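Local coordinates for scyllo-inosose 3-dehydrogenase (PDB 3IP1), which catalyses the NAD(+)-dependent oxidation of scyllo-inosose to 3-dehydro-scyllo-inosose, probably as a step in myo-inositol degradation, at residues 76-79 with 80-84; 149-153 with 154-158; 245-248 with 249-252. One frame throughout, in Å; residues are numbered along the deposited sequence.

Contact 1. Residues 76-79 with 80-84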
loop_
_atom_site.group_PDB
_atom_site.type_symbol
_atom_site.label_atom_id
_atom_site.label_comp_id
_atom_site.label_asym_id
_atom_site.label_seq_id
_atom_site.Cartn_x
_atom_site.Cartn_y
_atom_site.Cartn_z
ATOM N N GLN A 76 -35.018 -13.596 18.364
ATOM C CA GLN A 76 -35.810 -12.479 18.847
ATOM C C GLN A 76 -36.678 -12.019 17.690
ATOM O O GLN A 76 -36.248 -12.068 16.543
ATOM C CB GLN A 76 -34.903 -11.340 19.277
ATOM C CG GLN A 76 -35.625 -10.136 19.869
ATOM C CD GLN A 76 -34.667 -9.204 20.601
ATOM O OE1 GLN A 76 -33.456 -9.392 20.556
ATOM N NE2 GLN A 76 -35.207 -8.223 21.302
ATOM N N THR A 77 -37.881 -11.535 17.990
ATOM C CA THR A 77 -38.796 -11.097 16.924
ATOM C C THR A 77 -39.276 -9.661 17.070
ATOM O O THR A 77 -39.259 -9.105 18.159
ATOM C CB THR A 77 -40.057 -11.968 16.862
ATOM O OG1 THR A 77 -40.882 -11.651 17.982
ATOM C CG2 THR A 77 -39.706 -13.457 16.882
ATOM N N ASP A 78 -39.727 -9.078 15.963
ATOM C CA ASP A 78 -40.473 -7.824 16.029
ATOM C C ASP A 78 -41.906 -8.110 16.469
ATOM O O ASP A 78 -42.256 -9.264 16.769
ATOM C CB ASP A 78 -40.435 -7.088 14.694
ATOM C CG ASP A 78 -41.050 -7.893 13.560
ATOM O OD1 ASP A 78 -41.840 -8.834 13.838
ATOM O OD2 ASP A 78 -40.737 -7.580 12.389
ATOM N N GLU A 79 -42.736 -7.074 16.502
ATOM C CA GLU A 79 -44.132 -7.206 16.934
ATOM C C GLU A 79 -44.966 -8.212 16.131
ATOM O O GLU A 79 -45.942 -8.749 16.644
ATOM C CB GLU A 79 -44.814 -5.839 16.920
ATOM C CG GLU A 79 -44.235 -4.874 17.943
ATOM C CD GLU A 79 -45.178 -3.723 18.286
ATOM O OE1 GLU A 79 -46.066 -3.357 17.455
ATOM O OE2 GLU A 79 -45.017 -3.177 19.406
ATOM N N GLU A 80 -44.568 -8.476 14.893
ATOM C CA GLU A 80 -45.309 -9.364 14.009
ATOM C C GLU A 80 -44.711 -10.757 13.987
ATOM O O GLU A 80 -45.090 -11.579 13.147
ATOM C CB GLU A 80 -45.351 -8.813 12.576
ATOM C CG GLU A 80 -46.238 -7.600 12.386
ATOM C CD GLU A 80 -45.534 -6.305 12.768
ATOM O OE1 GLU A 80 -44.333 -6.154 12.429
ATOM O OE2 GLU A 80 -46.177 -5.433 13.403
ATOM N N GLY A 81 -43.754 -11.013 14.879
ATOM C CA GLY A 81 -43.145 -12.341 14.977
ATOM C C GLY A 81 -41.993 -12.691 14.031
ATOM O O GLY A 81 -41.470 -13.813 14.089
ATOM N N TYR A 82 -41.584 -11.755 13.175
ATOM C CA TYR A 82 -40.408 -11.970 12.304
ATOM C C TYR A 82 -39.115 -11.828 13.085
ATOM O O TYR A 82 -39.004 -10.945 13.937
ATOM C CB TYR A 82 -40.406 -11.021 11.094
ATOM C CG TYR A 82 -41.518 -11.364 10.141
ATOM C CD1 TYR A 82 -41.324 -12.288 9.131
ATOM C CD2 TYR A 82 -42.798 -10.801 10.296
ATOM C CE1 TYR A 82 -42.354 -12.635 8.272
ATOM C CE2 TYR A 82 -43.838 -11.141 9.436
ATOM C CZ TYR A 82 -43.608 -12.062 8.439
ATOM O OH TYR A 82 -44.616 -12.416 7.593
ATOM N N ILE A 83 -38.140 -12.688 12.774
ATOM C CA ILE A 83 -36.807 -12.612 13.396
ATOM C C ILE A 83 -36.166 -11.245 13.110
ATOM O O ILE A 83 -36.493 -10.604 12.096
ATOM C CB ILE A 83 -35.882 -13.765 12.949
ATOM C CG1 ILE A 83 -35.385 -13.546 11.521
ATOM C CG2 ILE A 83 -36.596 -15.105 13.088
ATOM C CD1 ILE A 83 -34.479 -14.631 10.991
ATOM N N LEU A 84 -35.292 -10.796 14.010
ATOM C CA LEU A 84 -34.612 -9.513 13.862
ATOM C C LEU A 84 -33.396 -9.625 12.918
ATOM O O LEU A 84 -33.091 -8.702 12.180
ATOM C CB LEU A 84 -34.211 -8.938 15.240
ATOM C CG LEU A 84 -35.343 -8.535 16.212
ATOM C CD1 LEU A 84 -34.824 -7.587 17.312
ATOM C CD2 LEU A 84 -36.523 -7.882 15.483
HETATM O O HOH W 1 -37.919 -8.345 11.841
#

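Contact 2. Residues 149-153 with 154-158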
loop_
_atom_site.group_PDB
_atom_site.type_symbol
_atom_site.label_atom_id
_atom_site.label_comp_id
_atom_site.label_asym_id
_atom_site.label_seq_id
_atom_site.Cartn_x
_atom_site.Cartn_y
_atom_site.Cartn_z
ATOM N N ASN A 149 -20.172 -18.043 -3.313
ATOM C CA ASN A 149 -20.912 -19.259 -3.008
ATOM C C ASN A 149 -20.816 -19.577 -1.522
ATOM O O ASN A 149 -20.550 -20.703 -1.140
ATOM C CB ASN A 149 -20.378 -20.404 -3.871
ATOM C CG ASN A 149 -20.489 -20.097 -5.339
ATOM O OD1 ASN A 149 -21.569 -19.713 -5.819
ATOM N ND2 ASN A 149 -19.371 -20.197 -6.064
ATOM N N LEU A 150 -21.036 -18.556 -0.702
ATOM C CA LEU A 150 -20.843 -18.611 0.733
ATOM C C LEU A 150 -21.931 -19.418 1.469
ATOM O O LEU A 150 -23.112 -19.297 1.150
ATOM C CB LEU A 150 -20.827 -17.170 1.259
ATOM C CG LEU A 150 -20.609 -16.829 2.744
ATOM C CD1 LEU A 150 -19.146 -17.037 3.247
ATOM C CD2 LEU A 150 -21.039 -15.366 2.981
ATOM N N ASN A 151 -21.520 -20.230 2.447
ATOM C CA ASN A 151 -22.412 -20.743 3.489
ATOM C C ASN A 151 -21.917 -20.229 4.829
ATOM O O ASN A 151 -20.805 -19.691 4.923
ATOM C CB ASN A 151 -22.426 -22.276 3.491
ATOM C CG ASN A 151 -23.116 -22.839 2.277
ATOM O OD1 ASN A 151 -24.337 -22.854 2.219
ATOM N ND2 ASN A 151 -22.341 -23.274 1.281
ATOM N N GLU A 152 -22.725 -20.396 5.872
ATOM C CA GLU A 152 -22.391 -19.834 7.163
ATOM C C GLU A 152 -22.721 -20.774 8.303
ATOM O O GLU A 152 -23.877 -21.193 8.496
ATOM C CB GLU A 152 -23.053 -18.462 7.362
ATOM C CG GLU A 152 -22.241 -17.325 6.751
ATOM C CD GLU A 152 -22.844 -15.972 6.971
ATOM O OE1 GLU A 152 -22.457 -15.284 7.940
ATOM O OE2 GLU A 152 -23.723 -15.589 6.172
ATOM N N LEU A 153 -21.673 -21.105 9.047
ATOM C CA LEU A 153 -21.758 -21.982 10.189
ATOM C C LEU A 153 -22.667 -21.371 11.256
ATOM O O LEU A 153 -22.452 -20.240 11.674
ATOM C CB LEU A 153 -20.356 -22.179 10.768
ATOM C CG LEU A 153 -20.249 -23.275 11.814
ATOM C CD1 LEU A 153 -20.257 -24.645 11.129
ATOM C CD2 LEU A 153 -18.987 -23.044 12.616
ATOM N N GLY A 154 -23.660 -22.137 11.705
ATOM C CA GLY A 154 -24.623 -21.644 12.695
ATOM C C GLY A 154 -25.674 -20.697 12.146
ATOM O O GLY A 154 -26.374 -20.044 12.919
ATOM N N PHE A 155 -25.794 -20.632 10.820
ATOM C CA PHE A 155 -26.815 -19.835 10.132
ATOM C C PHE A 155 -27.612 -20.672 9.134
ATOM O O PHE A 155 -28.858 -20.678 9.157
ATOM C CB PHE A 155 -26.185 -18.629 9.434
ATOM C CG PHE A 155 -25.690 -17.572 10.400
ATOM C CD1 PHE A 155 -24.442 -17.694 11.010
ATOM C CD2 PHE A 155 -26.491 -16.483 10.726
ATOM C CE1 PHE A 155 -23.989 -16.725 11.931
ATOM C CE2 PHE A 155 -26.049 -15.499 11.628
ATOM C CZ PHE A 155 -24.784 -15.633 12.226
ATOM N N ASN A 156 -26.901 -21.377 8.262
ATOM C CA ASN A 156 -27.529 -22.357 7.391
ATOM C C ASN A 156 -26.755 -23.680 7.321
ATOM O O ASN A 156 -27.142 -24.577 6.601
ATOM C CB ASN A 156 -27.750 -21.766 6.002
ATOM C CG ASN A 156 -26.458 -21.623 5.205
ATOM O OD1 ASN A 156 -25.465 -21.061 5.686
ATOM N ND2 ASN A 156 -26.471 -22.121 3.978
ATOM N N VAL A 157 -25.644 -23.788 8.039
ATOM C CA VAL A 157 -24.925 -25.076 8.164
ATOM C C VAL A 157 -24.830 -25.356 9.664
ATOM O O VAL A 157 -24.494 -24.453 10.433
ATOM C CB VAL A 157 -23.503 -25.034 7.499
ATOM C CG1 VAL A 157 -22.725 -26.370 7.681
ATOM C CG2 VAL A 157 -23.601 -24.710 6.017
ATOM N N ASP A 158 -25.137 -26.583 10.084
ATOM C CA ASP A 158 -25.133 -26.924 11.526
ATOM C C ASP A 158 -23.855 -26.494 12.232
ATOM O O ASP A 158 -22.738 -26.824 11.786
ATOM C CB ASP A 158 -25.397 -28.426 11.755
ATOM C CG ASP A 158 -26.843 -28.824 11.443
ATOM O OD1 ASP A 158 -27.755 -27.963 11.565
ATOM O OD2 ASP A 158 -27.066 -29.996 11.053
#

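Contact 3. Residues 245-248 with 249-252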
loop_
_atom_site.group_PDB
_atom_site.type_symbol
_atom_site.label_atom_id
_atom_site.label_comp_id
_atom_site.label_asym_id
_atom_site.label_seq_id
_atom_site.Cartn_x
_atom_site.Cartn_y
_atom_site.Cartn_z
ATOM N N GLU A 245 -18.752 4.390 24.973
ATOM C CA GLU A 245 -19.755 3.357 25.287
ATOM C C GLU A 245 -20.572 3.767 26.523
ATOM O O GLU A 245 -19.986 4.093 27.563
ATOM C CB GLU A 245 -19.063 2.002 25.537
ATOM C CG GLU A 245 -19.963 0.880 26.023
ATOM C CD GLU A 245 -21.186 0.657 25.125
ATOM O OE1 GLU A 245 -22.315 0.645 25.661
ATOM O OE2 GLU A 245 -21.030 0.517 23.893
ATOM N N PRO A 246 -21.923 3.774 26.405
ATOM C CA PRO A 246 -22.798 4.152 27.535
ATOM C C PRO A 246 -22.845 3.129 28.665
ATOM O O PRO A 246 -23.046 3.513 29.810
ATOM C CB PRO A 246 -24.183 4.276 26.891
ATOM C CG PRO A 246 -23.946 4.365 25.428
ATOM C CD PRO A 246 -22.677 3.642 25.146
ATOM N N SER A 247 -22.674 1.849 28.343
ATOM C CA SER A 247 -22.602 0.757 29.335
ATOM C C SER A 247 -21.337 0.796 30.207
ATOM O O SER A 247 -20.212 0.658 29.701
ATOM C CB SER A 247 -22.676 -0.604 28.626
ATOM O OG SER A 247 -22.176 -1.636 29.459
ATOM N N GLU A 248 -21.534 0.950 31.519
ATOM C CA GLU A 248 -20.422 1.057 32.465
ATOM C C GLU A 248 -19.572 -0.208 32.498
ATOM O O GLU A 248 -18.345 -0.128 32.520
ATOM C CB GLU A 248 -20.917 1.392 33.871
ATOM C CG GLU A 248 -19.810 1.336 34.921
ATOM C CD GLU A 248 -20.188 1.997 36.250
ATOM O OE1 GLU A 248 -21.285 1.730 36.804
ATOM O OE2 GLU A 248 -19.357 2.782 36.752
ATOM N N VAL A 249 -20.225 -1.369 32.492
ATOM C CA VAL A 249 -19.499 -2.626 32.561
ATOM C C VAL A 249 -18.571 -2.806 31.350
ATOM O O VAL A 249 -17.479 -3.341 31.481
ATOM C CB VAL A 249 -20.461 -3.849 32.727
ATOM C CG1 VAL A 249 -21.211 -4.172 31.434
ATOM C CG2 VAL A 249 -19.691 -5.069 33.225
ATOM N N ARG A 250 -19.033 -2.371 30.178
ATOM C CA ARG A 250 -18.217 -2.392 28.970
ATOM C C ARG A 250 -17.052 -1.380 29.010
ATOM O O ARG A 250 -15.939 -1.704 28.592
ATOM C CB ARG A 250 -19.103 -2.225 27.746
ATOM C CG ARG A 250 -20.043 -3.420 27.575
ATOM C CD ARG A 250 -21.083 -3.248 26.485
ATOM N NE ARG A 250 -21.880 -4.471 26.344
ATOM C CZ ARG A 250 -22.864 -4.825 27.175
ATOM N NH1 ARG A 250 -23.180 -4.049 28.204
ATOM N NH2 ARG A 250 -23.538 -5.946 26.983
ATOM N N ARG A 251 -17.288 -0.189 29.560
ATOM C CA ARG A 251 -16.208 0.782 29.754
ATOM C C ARG A 251 -15.104 0.282 30.696
ATOM O O ARG A 251 -13.910 0.485 30.431
ATOM C CB ARG A 251 -16.749 2.123 30.244
ATOM C CG ARG A 251 -17.500 2.913 29.191
ATOM C CD ARG A 251 -17.763 4.328 29.653
ATOM N NE ARG A 251 -18.357 4.365 30.986
ATOM C CZ ARG A 251 -19.661 4.377 31.220
ATOM N NH1 ARG A 251 -20.105 4.412 32.456
ATOM N NH2 ARG A 251 -20.520 4.362 30.217
ATOM N N ASN A 252 -15.496 -0.372 31.788
ATOM C CA ASN A 252 -14.520 -0.989 32.693
ATOM C C ASN A 252 -13.738 -2.136 32.035
ATOM O O ASN A 252 -12.539 -2.267 32.234
ATOM C CB ASN A 252 -15.206 -1.461 33.977
ATOM C CG ASN A 252 -15.702 -0.300 34.826
ATOM O OD1 ASN A 252 -15.295 0.853 34.627
ATOM N ND2 ASN A 252 -16.592 -0.596 35.767
#

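Contact 1. Residues 76-79 with 80-84
Asp78 meets Glu80, Gly81 and Tyr82 across a tight reversal of the chain. Its atom OD1 takes two backbone donors, Glu80 N at 2.9 Å and Tyr82 N at 3.0 Å. They arrive from opposite faces of the carboxylate plane, each well out of it. The turn of CG to a place between the backbone N and the carbonyl carbon (chi1 61°) folds the carboxylate back over the loop to receive them. OD2 accepts a hydrogen bond from a water that also donates to Ile83 O. OD2 and Glu80 OE1 both form salt bridges to Arg15, which probably offsets the closeness of the two carboxylates.

Asp78 O is also doubly used. Gly81 N donates to it at 3.0 Å from one face of the carbonyl plane, and Thr77 OG1 from the other. Asp78 N completes the residue's bonds with a 2.8 Å hydrogen bond to Tyr82 O, in the carbonyl plane. Further along, Leu84 N donates to Gln76 O at 3.0 Å. Thr77 and Ile83 sit between these two bonded pairs as a non-hydrogen-bonded pair. Their own CA atoms add CA-H...O contacts: Thr77 CA to Tyr82 O, and Ile83 CA to Gln76 O.

Leu84 packs on Gln76 at the open end of the loop: Leu84 CD1 lies 3.7 Å from the amide carbon Gln76 CD, while CD2 of the same leucine leans on the backbone at Thr77 and Asp78. Outside the loop, Tyr82 OH hydrogen-bonds Asp13 O.

Asp78 to Gly81 forms a type I beta turn, and Gly81 has a positive phi of 84°. With the bonds of Asp78 to Gly81 and Tyr82, this is the type I turn plus G1 beta bulge of a tight hairpin, and Asp78 OD1 to Glu80 N adds an Asx turn.

Contact 2. Residues 149-153 with 154-158
Gly154 follows Leu153 and turns the chain back toward Glu152. Its positive phi (76°) suits the third place of a type II beta turn, and Gly154 N donates to Val157 O at 2.8 Å. Phe155 N then closes the turn on Glu152 O at 3.1 Å. Phe155 CB rests on Glu152 CB, and the ring edge brings CD1 to 3.3 Å from Leu153 O. Beyond these segments the ring meets His97 and Tyr85 at inclined angles.

Asn156 bonds through its backbone N and both ends of its amide. Asn156 N also donates to Glu152 O, in the carbonyl plane. A chi1 of 73° swings the amide back over the strand. There OD1 takes Glu152 N at 2.8 Å and ND2 gives to Asn151 OD1 at 2.9 Å, on a lone pair. The two amide planes are nearly coplanar, 19° apart. Val157 N is the third backbone donor to Glu152 O, at 3.2 Å, and Val157 CG2 packs on Asn151 CB. Asp158 O touches Leu153 CD1, while the Asp158 carboxylate turns to Arg7 and Thr94.

Phe155 N thus closes a type II beta turn from Glu152, and Asn156 N and Val157 N add two bonds to the same oxygen. The turn follows strand 151-152, the partner of strand 130-131. It sets Phe155 against His97, a ligand of the first zinc site, here filled by cadmium.

Contact 3. Residues 245-248 with 249-252
The N-cap of helix 248-257 lies here, where Ser247 meets Arg250 just after strand 240-244 of the Rossmann-type domain. Glu245 and Arg250 are predicted NAD(+)-binding residues. In many NAD-dependent dehydrogenases an acidic residue at the end of the second strand holds the adenosine ribose, and Glu245 is consistent with that role.

Ser247 OG points away from its own backbone N (chi1 161°) and over the first helical turn. It accepts a weak capping bond from Arg250 N at 3.3 Å, and a shorter side-chain hydrogen bond from Arg250 NH1 at 2.9 Å. Ser247 OG lies in the guanidinium plane of Arg250, and NH1 also donates to Lys387 O. The regular helical bonds follow: Arg251 N to Ser247 O, and Asn252 N to Glu248 O.

Glu245 braces the turn from the strand side. OE1 accepts from Ser247 N at 3.0 Å on its anti side, OE2 takes Gly222 N, and CG packs on Arg250 CB.

Arg251 bends at chi3 (-50°) and lays one guanidinium face over Glu248 CA. Its NH2 donates in plane to a lone pair of Glu245 O at 2.7 Å, and more weakly to Pro246 O, also at 2.7 Å.

In the fold
Contacts 1 and 2 both lie in the GroES-like catalytic domain, with centres about 21 Å apart. Contact 3 belongs to the nucleotide-binding domain, about 28 Å from contact 1 and 32 Å from contact 2, centre to centre. The first two are partly buried loop reversals; contact 3 is a surface helix start. In contact 2 the Phe155 side chain is about 6 Å from a cadmium ion; helix 69-75 packs on it and leads into contact 1. The chemistry differs accordingly. A carboxylate gathers backbone N-H groups in 76-84, and a main-chain oxygen does so in 149-158. In 245-252 a serine hydroxyl caps the helix and arginines bind carbonyls within the predicted cofactor site.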